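Local coordinates for arginase (Medicago truncatula, PDB 6VSS), which hydrolyses L-arginine to urea and L-ornithine with two manganese ions per subunit, and also converts agmatine to urea and putrescine, at the interface of chains A and B. Coordinates in Å, arbitrary orientation; residue numbers count along the deposited sequence, not the author numbering. Chains: chain A/B, Arginase.

The interface of chains A and B. Residues chain A 243; chain B 102-103, 292, 299.
The guanidinium of A:Arg243 and the carboxylate of B:Glu103 stand nearly perpendicular, 82° between their planes, where two subunits of this arginase-family homohexamer meet. Their opposite charges come no nearer than 4.6 Å, from A:Arg243 NH1 to B:Glu103 OE2, too far for a salt bridge, though they may still attract weakly. Closer to the backbone, the chains touch through methylenes, A:Arg243 CD lying 3.9 Å from B:Glu103 CG. The other flat pair sits within chain B: the carboxylate of B:Glu102 meets the edge of the B:Arg292 guanidinium, in its plane. NH1 and NH2 of B:Arg292 each reach one carboxylate oxygen, both on syn lone pairs, with B:Arg292 NH1 2.8 Å from B:Glu102 OE1 and the hydrogen bond close to straight at 170°. B:Gln299 NE2 adds a weak bond to B:Glu102 OE1, while the amide oxygen B:Gln299 OE1 lies 3.6 Å from A:Arg243 CB. A:Arg243, in the short 3-10 helix 242-244, has CG between its backbone N and carbonyl carbon (chi1 65°); from there the chain runs extended to NE, passing the carbonyl oxygen of B:Glu102, 3.8 Å from A:Arg243 NE, on its way to B:Glu103. At its root, the backbone N of A:Arg243 lies 3.7 Å from B:Arg292 NH1, a contact rather than a bond. With a leucine in place of B:Arg292, the B:Glu102 carboxylate would probably lose its charge partner and be freer to turn beside A:Arg243.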
# COMPACT_ATOMS: atom_id res chain seq x y z
N ARG A 243 11.42 23.13 17.94
CA ARG A 243 12.90 23.33 18.03
C ARG A 243 13.29 23.73 19.47
O ARG A 243 14.47 23.68 19.78
CB ARG A 243 13.39 24.35 17.00
CG ARG A 243 12.87 25.76 17.23
CD ARG A 243 13.16 26.70 16.05
NE ARG A 243 12.42 27.94 16.18
CZ ARG A 243 12.90 29.06 16.72
NH1 ARG A 243 14.17 29.11 17.11
NH2 ARG A 243 12.13 30.12 16.87
N GLU B 102 12.33 26.18 9.47
CA GLU B 102 11.94 26.07 10.89
C GLU B 102 12.43 27.32 11.60
O GLU B 102 11.64 27.86 12.44
CB GLU B 102 12.50 24.79 11.51
CG GLU B 102 11.66 23.56 11.23
CD GLU B 102 11.62 22.53 12.36
OE1 GLU B 102 12.33 22.72 13.34
OE2 GLU B 102 10.87 21.55 12.25
N GLU B 103 13.63 27.80 11.25
CA GLU B 103 14.21 28.98 11.93
C GLU B 103 13.97 30.30 11.18
O GLU B 103 14.65 31.26 11.52
CB GLU B 103 15.69 28.75 12.22
CG GLU B 103 15.84 27.97 13.51
CD GLU B 103 17.29 27.66 13.74
OE1 GLU B 103 18.08 28.05 12.90
OE2 GLU B 103 17.60 27.04 14.77
N ARG B 292 14.04 15.06 14.37
CA ARG B 292 14.42 16.16 15.29
C ARG B 292 15.85 15.95 15.81
O ARG B 292 16.45 16.89 16.27
CB ARG B 292 13.25 16.15 16.30
CG ARG B 292 13.33 17.14 17.45
CD ARG B 292 12.97 18.58 17.14
NE ARG B 292 11.92 18.68 16.15
CZ ARG B 292 11.75 19.73 15.30
NH1 ARG B 292 12.59 20.75 15.32
NH2 ARG B 292 10.76 19.71 14.42
N GLN B 299 20.99 22.62 13.67
CA GLN B 299 20.59 23.94 14.18
C GLN B 299 21.70 24.44 15.11
O GLN B 299 22.01 25.62 15.06
CB GLN B 299 19.18 23.87 14.81
CG GLN B 299 18.10 23.71 13.73
CD GLN B 299 16.68 23.52 14.22
OE1 GLN B 299 16.43 23.29 15.41
NE2 GLN B 299 15.71 23.62 13.31